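Local structure of kappa-carrageenase (Pseudoalteromonas carrageenovora, 1DYP) at residues 190-195 with 259-264; 114-119 with 140-145. The protein cleaves the beta-1,4 linkages between D-galactose 4-sulfate and 3,6-anhydro-D-galactose inside kappa-carrageenan chains, here seen as the catalytic domain of a longer periplasmic glycoside hydrolase. The protein carries 1 engineered substitution. All coordinates share one frame; numbering follows the deposited sequence. Where two conformers were deposited one is given.

Contact 1. Residues 190-195 with 259-264; sequences NDFHTY and SMEVDY. With CD (cadmium ion), chain C.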
ATOM      1  N   ASN A 190      -3.789 -11.359 -14.166  1.00  9.63           N
ATOM      2  CA  ASN A 190      -3.856 -12.770 -14.513  1.00 10.33           C
ATOM      3  C   ASN A 190      -3.080 -13.643 -13.538  1.00 10.35           C
ATOM      4  O   ASN A 190      -1.850 -13.611 -13.501  1.00 10.59           O
ATOM      5  CB  ASN A 190      -3.310 -13.000 -15.919  1.00 10.82           C
ATOM      6  CG  ASN A 190      -3.632 -14.384 -16.437  1.00 11.77           C
ATOM      7  OD1 ASN A 190      -4.762 -14.654 -16.849  1.00 12.82           O
ATOM      8  ND2 ASN A 190      -2.649 -15.279 -16.397  1.00 11.89           N
ATOM      9  N   ASP A 191      -3.807 -14.435 -12.761  1.00 10.39           N
ATOM     10  CA  ASP A 191      -3.194 -15.328 -11.788  1.00 10.33           C
ATOM     11  C   ASP A 191      -2.481 -14.530 -10.703  1.00 10.13           C
ATOM     12  O   ASP A 191      -2.479 -13.297 -10.710  1.00  9.95           O
ATOM     13  CB  ASP A 191      -2.190 -16.258 -12.474  1.00 10.92           C
ATOM     14  CG  ASP A 191      -2.114 -17.624 -11.815  1.00 11.34           C
ATOM     15  OD1 ASP A 191      -2.250 -17.709 -10.578  1.00 11.79           O
ATOM     16  OD2 ASP A 191      -1.904 -18.619 -12.541  0.80 12.12           O
ATOM     17  N   PHE A 192      -1.860 -15.247  -9.779  1.00  9.66           N
ATOM     18  CA  PHE A 192      -1.152 -14.619  -8.681  1.00  9.11           C
ATOM     19  C   PHE A 192       0.326 -14.452  -8.967  1.00  8.92           C
ATOM     20  O   PHE A 192       0.933 -15.252  -9.674  1.00  9.42           O
ATOM     21  CB  PHE A 192      -1.337 -15.438  -7.405  1.00  8.87           C
ATOM     22  CG  PHE A 192      -2.744 -15.446  -6.896  1.00  8.57           C
ATOM     23  CD1 PHE A 192      -3.712 -16.256  -7.484  1.00  8.79           C
ATOM     24  CD2 PHE A 192      -3.114 -14.611  -5.848  1.00  8.56           C
ATOM     25  CE1 PHE A 192      -5.030 -16.231  -7.032  1.00  8.57           C
ATOM     26  CE2 PHE A 192      -4.427 -14.577  -5.389  1.00  8.43           C
ATOM     27  CZ  PHE A 192      -5.390 -15.389  -5.983  1.00  8.64           C
ATOM     28  N   HIS A 193       0.894 -13.391  -8.412  1.00  8.66           N
ATOM     29  CA  HIS A 193       2.309 -13.099  -8.572  1.00  8.32           C
ATOM     30  C   HIS A 193       2.828 -12.662  -7.219  1.00  7.99           C
ATOM     31  O   HIS A 193       2.057 -12.228  -6.366  1.00  7.62           O
ATOM     32  CB  HIS A 193       2.490 -12.009  -9.626  1.00  8.67           C
ATOM     33  CG  HIS A 193       2.026 -12.430 -10.984  1.00  9.15           C
ATOM     34  ND1 HIS A 193       2.835 -13.111 -11.868  1.00  9.28           N
ATOM     35  CD2 HIS A 193       0.805 -12.361 -11.567  1.00  9.36           C
ATOM     36  CE1 HIS A 193       2.132 -13.447 -12.934  1.00  9.45           C
ATOM     37  NE2 HIS A 193       0.897 -13.005 -12.776  1.00  9.40           N
ATOM     38  N   THR A 194       4.131 -12.789  -7.014  1.00  7.75           N
ATOM     39  CA  THR A 194       4.713 -12.428  -5.733  1.00  7.90           C
ATOM     40  C   THR A 194       5.386 -11.071  -5.770  1.00  7.52           C
ATOM     41  O   THR A 194       6.183 -10.775  -6.660  1.00  7.91           O
ATOM     42  CB  THR A 194       5.727 -13.487  -5.272  1.00  8.28           C
ATOM     43  OG1 THR A 194       6.838 -13.516  -6.174  1.00  9.89           O
ATOM     44  CG2 THR A 194       5.067 -14.853  -5.241  1.00  8.51           C
ATOM     45  N   TYR A 195       5.043 -10.253  -4.785  1.00  7.14           N
ATOM     46  CA  TYR A 195       5.573  -8.908  -4.659  1.00  6.77           C
ATOM     47  C   TYR A 195       6.258  -8.824  -3.306  1.00  6.59           C
ATOM     48  O   TYR A 195       5.634  -9.032  -2.266  1.00  6.75           O
ATOM     49  CB  TYR A 195       4.418  -7.911  -4.747  1.00  6.68           C
ATOM     50  CG  TYR A 195       3.695  -7.985  -6.071  1.00  6.19           C
ATOM     51  CD1 TYR A 195       4.177  -7.304  -7.190  1.00  6.38           C
ATOM     52  CD2 TYR A 195       2.558  -8.780  -6.222  1.00  6.09           C
ATOM     53  CE1 TYR A 195       3.548  -7.414  -8.426  1.00  5.91           C
ATOM     54  CE2 TYR A 195       1.918  -8.898  -7.458  1.00  6.00           C
ATOM     55  CZ  TYR A 195       2.422  -8.212  -8.553  1.00  6.11           C
ATOM     56  OH  TYR A 195       1.805  -8.326  -9.778  1.00  6.08           O
ATOM     57  N   SER A 259     -12.203  -6.744  -7.372  1.00  9.22           N
ATOM     58  CA  SER A 259     -11.399  -7.069  -6.206  1.00  9.44           C
ATOM     59  C   SER A 259     -10.022  -7.637  -6.488  1.00  9.42           C
ATOM     60  O   SER A 259      -9.796  -8.307  -7.495  1.00  9.48           O
ATOM     61  CB  SER A 259     -12.163  -8.062  -5.337  1.00  9.58           C
ATOM     62  OG  SER A 259     -12.496  -9.213  -6.093  0.50 10.06           O
HETATM   63  N   MSE A 260      -9.107  -7.366  -5.567  1.00  9.31           N
HETATM   64  CA  MSE A 260      -7.751  -7.858  -5.660  1.00  9.27           C
HETATM   65  C   MSE A 260      -7.810  -9.033  -4.688  1.00  9.00           C
HETATM   66  O   MSE A 260      -8.614  -9.031  -3.748  1.00  8.70           O
HETATM   67  CB  MSE A 260      -6.759  -6.814  -5.140  1.00  9.96           C
HETATM   68  CG  MSE A 260      -6.929  -6.506  -3.657  1.00 10.58           C
HETATM   69 SE   MSE A 260      -5.691  -5.190  -2.962  1.00 12.24          SE
HETATM   70  CE  MSE A 260      -4.160  -6.303  -2.649  1.00 11.06           C
ATOM     71  N   GLU A 261      -6.978 -10.040  -4.916  1.00  8.80           N
ATOM     72  CA  GLU A 261      -6.953 -11.196  -4.035  1.00  8.82           C
ATOM     73  C   GLU A 261      -5.538 -11.424  -3.531  1.00  8.65           C
ATOM     74  O   GLU A 261      -4.571 -11.272  -4.280  1.00  8.62           O
ATOM     75  CB  GLU A 261      -7.446 -12.444  -4.769  0.50  9.08           C
ATOM     76  CG  GLU A 261      -8.829 -12.302  -5.381  0.50  9.39           C
ATOM     77  CD  GLU A 261      -9.394 -13.632  -5.837  0.50  9.58           C
ATOM     78  OE1 GLU A 261      -8.636 -14.423  -6.434  0.50  9.81           O
ATOM     79  OE2 GLU A 261     -10.595 -13.882  -5.603  0.50  9.84           O
ATOM     80  N   VAL A 262      -5.424 -11.780  -2.256  1.00  8.48           N
ATOM     81  CA  VAL A 262      -4.131 -12.033  -1.649  1.00  8.18           C
ATOM     82  C   VAL A 262      -4.125 -13.461  -1.121  1.00  8.22           C
ATOM     83  O   VAL A 262      -4.874 -13.801  -0.205  1.00  8.05           O
ATOM     84  CB  VAL A 262      -3.862 -11.065  -0.479  1.00  8.22           C
ATOM     85  CG1 VAL A 262      -2.431 -11.221   0.007  1.00  8.09           C
ATOM     86  CG2 VAL A 262      -4.127  -9.635  -0.920  1.00  8.20           C
ATOM     87  N   ASP A 263      -3.286 -14.296  -1.718  1.00  8.08           N
ATOM     88  CA  ASP A 263      -3.187 -15.689  -1.314  1.00  7.97           C
ATOM     89  C   ASP A 263      -2.515 -15.765   0.054  1.00  7.85           C
ATOM     90  O   ASP A 263      -2.891 -16.574   0.902  1.00  7.13           O
ATOM     91  CB  ASP A 263      -2.381 -16.458  -2.367  1.00  8.46           C
ATOM     92  CG  ASP A 263      -2.331 -17.952  -2.102  1.00  9.21           C
ATOM     93  OD1 ASP A 263      -3.083 -18.443  -1.239  1.00  9.22           O
ATOM     94  OD2 ASP A 263      -1.537 -18.638  -2.781  1.00 10.02           O
ATOM     95  N   TYR A 264      -1.527 -14.904   0.271  1.00  7.77           N
ATOM     96  CA  TYR A 264      -0.822 -14.884   1.543  1.00  7.86           C
ATOM     97  C   TYR A 264       0.085 -13.674   1.644  1.00  7.67           C
ATOM     98  O   TYR A 264       0.390 -13.019   0.645  1.00  7.43           O
ATOM     99  CB  TYR A 264       0.026 -16.160   1.704  1.00  8.47           C
ATOM    100  CG  TYR A 264       1.198 -16.281   0.741  1.00  8.76           C
ATOM    101  CD1 TYR A 264       2.293 -15.416   0.825  1.00  9.23           C
ATOM    102  CD2 TYR A 264       1.214 -17.262  -0.252  1.00  9.34           C
ATOM    103  CE1 TYR A 264       3.370 -15.522  -0.052  1.00  9.65           C
ATOM    104  CE2 TYR A 264       2.292 -17.377  -1.137  1.00  9.73           C
ATOM    105  CZ  TYR A 264       3.362 -16.504  -1.029  1.00  9.84           C
ATOM    106  OH  TYR A 264       4.424 -16.605  -1.897  1.00 10.89           O
TER
HETATM  107 CD    CD C1299      -3.741 -18.745   1.119  0.50 13.68          CD
HETATM  108  O   HOH W   1      -4.260 -20.668   2.312  1.00  8.08           O
HETATM  109  O   HOH W   2      -1.516 -19.544   1.308  1.00  8.82           O
HETATM  110  O   HOH W   3      -4.244 -20.675  -0.512  1.00 15.66           O
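F192 meets E261-D263 with the CD2, CE2 and CZ part of its ring. Its CG sits anti to the carbonyl carbon (chi1 -67°), and the ring atom F192 CE2 comes 3.5 Å from the backbone oxygen E261 O and 3.7 Å from E261 CB. In the conformer of E261 given here, one of two deposited, the carboxylate and ring planes are 22° apart, the two side chains crossing obliquely, and E261 OE1 comes within 3.4 Å of F192 CZ; that last approach is doubtful as a fixed feature. D263 meets the same ring differently: the two side chains cross at about a right angle, with D263 CB 4.0 Å from F192 CD2. Strands 193-199 and 258-270 are next-but-one neighbours in the beta sandwich of this family 16 glycoside hydrolase, with 98-105 between them and paired with both; F192 leads into the first and also packs on R103 and K105 of the middle strand. Further on, the methyl T194 CG2 touches the hydroxyl Y264 OH at 3.8 Å, a hydroxyl that also bonds to E101. At D263 the chain turns a corner and grips a cadmium ion twice, through D263 O at 2.3 Å and through D263 OD1 at 2.5 Å. E22 O, G53 O and three waters complete the site, and D263 OD2 has a weak hydrogen bond to R103.

Contact 2. Residues 114-119 with 140-145; sequences SPAFWM and VVELTQ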
ATOM      1  N   SER A 114      -6.368   0.502  -7.766  1.00  5.84           N
ATOM      2  CA  SER A 114      -4.976   0.151  -7.564  1.00  5.81           C
ATOM      3  C   SER A 114      -4.724  -0.750  -6.363  1.00  5.89           C
ATOM      4  O   SER A 114      -4.756  -0.296  -5.212  1.00  5.75           O
ATOM      5  CB  SER A 114      -4.126   1.415  -7.420  1.00  5.71           C
ATOM      6  OG  SER A 114      -2.771   1.083  -7.152  1.00  5.78           O
ATOM      7  N   PRO A 115      -4.498  -2.047  -6.617  1.00  5.97           N
ATOM      8  CA  PRO A 115      -4.221  -2.998  -5.538  1.00  5.72           C
ATOM      9  C   PRO A 115      -2.883  -2.543  -4.963  1.00  5.69           C
ATOM     10  O   PRO A 115      -1.978  -2.165  -5.716  1.00  5.58           O
ATOM     11  CB  PRO A 115      -4.093  -4.329  -6.271  1.00  5.85           C
ATOM     12  CG  PRO A 115      -5.019  -4.165  -7.431  1.00  5.91           C
ATOM     13  CD  PRO A 115      -4.740  -2.750  -7.888  1.00  5.79           C
ATOM     14  N   ALA A 116      -2.750  -2.575  -3.645  1.00  5.41           N
ATOM     15  CA  ALA A 116      -1.517  -2.129  -3.025  1.00  5.36           C
ATOM     16  C   ALA A 116      -1.094  -2.989  -1.848  1.00  5.38           C
ATOM     17  O   ALA A 116      -1.923  -3.476  -1.079  1.00  5.46           O
ATOM     18  CB  ALA A 116      -1.666  -0.676  -2.565  1.00  5.41           C
ATOM     19  N   PHE A 117       0.215  -3.177  -1.739  1.00  5.31           N
ATOM     20  CA  PHE A 117       0.830  -3.912  -0.648  1.00  5.43           C
ATOM     21  C   PHE A 117       1.866  -2.894  -0.200  1.00  5.52           C
ATOM     22  O   PHE A 117       2.772  -2.536  -0.953  1.00  5.35           O
ATOM     23  CB  PHE A 117       1.475  -5.203  -1.159  1.00  5.37           C
ATOM     24  CG  PHE A 117       2.232  -5.968  -0.108  1.00  5.46           C
ATOM     25  CD1 PHE A 117       1.778  -6.028   1.208  1.00  5.45           C
ATOM     26  CD2 PHE A 117       3.391  -6.653  -0.446  1.00  5.35           C
ATOM     27  CE1 PHE A 117       2.469  -6.759   2.174  1.00  5.66           C
ATOM     28  CE2 PHE A 117       4.091  -7.389   0.506  1.00  5.66           C
ATOM     29  CZ  PHE A 117       3.630  -7.443   1.819  1.00  5.49           C
ATOM     30  N   TRP A 118       1.712  -2.409   1.022  1.00  5.75           N
ATOM     31  CA  TRP A 118       2.593  -1.371   1.522  1.00  6.11           C
ATOM     32  C   TRP A 118       2.606  -1.340   3.038  1.00  6.39           C
ATOM     33  O   TRP A 118       1.977  -2.165   3.694  1.00  6.48           O
ATOM     34  CB  TRP A 118       2.111  -0.020   0.979  1.00  6.54           C
ATOM     35  CG  TRP A 118       0.659   0.274   1.293  1.00  6.68           C
ATOM     36  CD1 TRP A 118      -0.420  -0.507   0.994  1.00  6.96           C
ATOM     37  CD2 TRP A 118       0.140   1.431   1.961  1.00  6.76           C
ATOM     38  NE1 TRP A 118      -1.579   0.088   1.436  1.00  7.04           N
ATOM     39  CE2 TRP A 118      -1.262   1.279   2.034  1.00  7.01           C
ATOM     40  CE3 TRP A 118       0.724   2.582   2.502  1.00  6.86           C
ATOM     41  CZ2 TRP A 118      -2.092   2.235   2.630  1.00  7.10           C
ATOM     42  CZ3 TRP A 118      -0.103   3.537   3.095  1.00  7.21           C
ATOM     43  CH2 TRP A 118      -1.495   3.354   3.153  1.00  7.19           C
HETATM   44  N   MSE A 119       3.345  -0.391   3.589  1.00  6.43           N
HETATM   45  CA  MSE A 119       3.414  -0.235   5.031  1.00  6.74           C
HETATM   46  C   MSE A 119       3.641   1.237   5.316  1.00  6.94           C
HETATM   47  O   MSE A 119       4.333   1.931   4.565  1.00  6.59           O
HETATM   48  CB  MSE A 119       4.535  -1.098   5.628  1.00  7.26           C
HETATM   49  CG  MSE A 119       5.938  -0.792   5.123  1.00  7.43           C
HETATM   50 SE   MSE A 119       7.221  -2.132   5.687  1.00  7.59          SE
HETATM   51  CE  MSE A 119       7.082  -3.310   4.153  1.00  8.24           C
ATOM     52  N   VAL A 140       5.424  -1.696  -1.269  1.00  6.39           N
ATOM     53  CA  VAL A 140       6.006  -2.889  -1.878  1.00  6.28           C
ATOM     54  C   VAL A 140       5.599  -2.914  -3.340  1.00  6.21           C
ATOM     55  O   VAL A 140       6.413  -3.175  -4.224  1.00  6.00           O
ATOM     56  CB  VAL A 140       5.533  -4.162  -1.168  1.00  6.47           C
ATOM     57  CG1 VAL A 140       6.228  -5.378  -1.773  1.00  6.79           C
ATOM     58  CG2 VAL A 140       5.838  -4.060   0.320  1.00  6.81           C
ATOM     59  N   VAL A 141       4.325  -2.641  -3.588  1.00  6.26           N
ATOM     60  CA  VAL A 141       3.824  -2.560  -4.947  1.00  6.16           C
ATOM     61  C   VAL A 141       2.483  -1.848  -4.984  1.00  6.40           C
ATOM     62  O   VAL A 141       1.679  -1.950  -4.059  1.00  6.08           O
ATOM     63  CB  VAL A 141       3.652  -3.955  -5.618  1.00  6.18           C
ATOM     64  CG1 VAL A 141       2.556  -4.757  -4.924  1.00  6.29           C
ATOM     65  CG2 VAL A 141       3.314  -3.772  -7.092  1.00  6.24           C
ATOM     66  N   GLU A 142       2.285  -1.085  -6.049  1.00  6.51           N
ATOM     67  CA  GLU A 142       1.035  -0.401  -6.306  1.00  7.19           C
ATOM     68  C   GLU A 142       0.786  -0.772  -7.752  1.00  6.95           C
ATOM     69  O   GLU A 142       1.531  -0.377  -8.648  1.00  7.23           O
ATOM     70  CB  GLU A 142       1.175   1.105  -6.126  1.00  7.91           C
ATOM     71  CG  GLU A 142       1.006   1.522  -4.679  1.00  8.86           C
ATOM     72  CD  GLU A 142       1.308   2.978  -4.461  1.00  9.33           C
ATOM     73  OE1 GLU A 142       2.499   3.346  -4.523  1.00 10.16           O
ATOM     74  OE2 GLU A 142       0.359   3.756  -4.237  1.00 10.08           O
ATOM     75  N   LEU A 143      -0.245  -1.576  -7.966  1.00  6.86           N
ATOM     76  CA  LEU A 143      -0.578  -2.042  -9.298  1.00  6.76           C
ATOM     77  C   LEU A 143      -1.602  -1.186 -10.013  1.00  6.87           C
ATOM     78  O   LEU A 143      -2.362  -0.435  -9.398  1.00  6.70           O
ATOM     79  CB  LEU A 143      -1.118  -3.473  -9.226  1.00  6.90           C
ATOM     80  CG  LEU A 143      -0.165  -4.566  -8.747  1.00  6.62           C
ATOM     81  CD1 LEU A 143      -0.937  -5.863  -8.533  1.00  6.88           C
ATOM     82  CD2 LEU A 143       0.940  -4.759  -9.774  1.00  6.93           C
ATOM     83  N   THR A 144      -1.590  -1.316 -11.330  1.00  6.68           N
ATOM     84  CA  THR A 144      -2.535  -0.659 -12.211  1.00  6.77           C
ATOM     85  C   THR A 144      -2.968   0.768 -11.875  1.00  6.97           C
ATOM     86  O   THR A 144      -4.160   1.063 -11.846  1.00  7.02           O
ATOM     87  CB  THR A 144      -3.796  -1.557 -12.359  1.00  6.62           C
ATOM     88  OG1 THR A 144      -4.392  -1.788 -11.071  1.00  6.49           O
ATOM     89  CG2 THR A 144      -3.406  -2.905 -12.953  1.00  7.26           C
ATOM     90  N   GLN A 145      -2.009   1.656 -11.626  1.00  7.09           N
ATOM     91  CA  GLN A 145      -2.360   3.043 -11.347  1.00  7.59           C
ATOM     92  C   GLN A 145      -1.707   3.984 -12.356  1.00  8.01           C
ATOM     93  O   GLN A 145      -1.732   5.201 -12.192  1.00  8.07           O
ATOM     94  CB  GLN A 145      -1.972   3.443  -9.918  1.00  7.81           C
ATOM     95  CG  GLN A 145      -0.483   3.499  -9.636  1.00  7.71           C
ATOM     96  CD  GLN A 145      -0.178   4.164  -8.304  1.00  7.90           C
ATOM     97  OE1 GLN A 145      -1.085   4.608  -7.593  1.00  8.10           O
ATOM     98  NE2 GLN A 145       1.104   4.243  -7.960  1.00  7.64           N
TER
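F117 holds CG anti to its backbone N (chi1 175°), and V140 does the same with CG1 (chi1 -176°), which brings the ring and the branched side chain against each other. V140 CG2 sits over one face of the F117 ring, offset toward the rim, in a CH-pi contact 4.0 Å from the centroid; V140 CG1 presses on the rim atom F117 CD2 at 3.4 Å. An alanine in place of F117 would probably leave V140 without this face to pack on and open a gap in the core, although the contact of CB with V141 CG1 would remain. Both V140 and V141 stand opposite F117 in a classic beta bulge: V141 N gives F117 O a bond of 3.1 Å, and V140 N adds a weak, bent one. F117 N returns a nearly straight bond to V141 O. As in the E-x-D-x-x-E members of family 16, the inserted residue probably lets E142, the proton donor, point to the same side as E137 and D139. A116 shares that face, its CB 4.1 Å from E142 CG. Beyond it L143 N bonds to P115 O, and S114 OG donates to L143 O at 2.7 Å in the carbonyl plane. Q145 CB lies beside S114 OG, and Q145 OE1 accepts a hydrogen bond from NE of R234, a substrate-recognition residue. Strand 225-233 pairs along the other edge of 113-120, while 98-105 and 193-199 pack under F117, V140 and V141.

The two contacts lie in the facing layers of the sandwich, with centres about 11 Å apart, and their side chains meet in the core between them. Y195 of contact 1 does most of the joining: Y195 CG packs on V141 CG1 at 3.6 Å, and Y195 OH lies 3.7 Å from L143 CD2. From the other strand of contact 1, the selenium of selenomethionine M260 touches P115 CA at 3.7 Å. Contact 2 carries E142 on the face turned from this core, probably the side of the catalytic residues E137 and D139. The cadmium held by D263 is remote from that site, 23.5 Å from E142 OE2; a different cadmium lies about 5 Å from the E142 side chain.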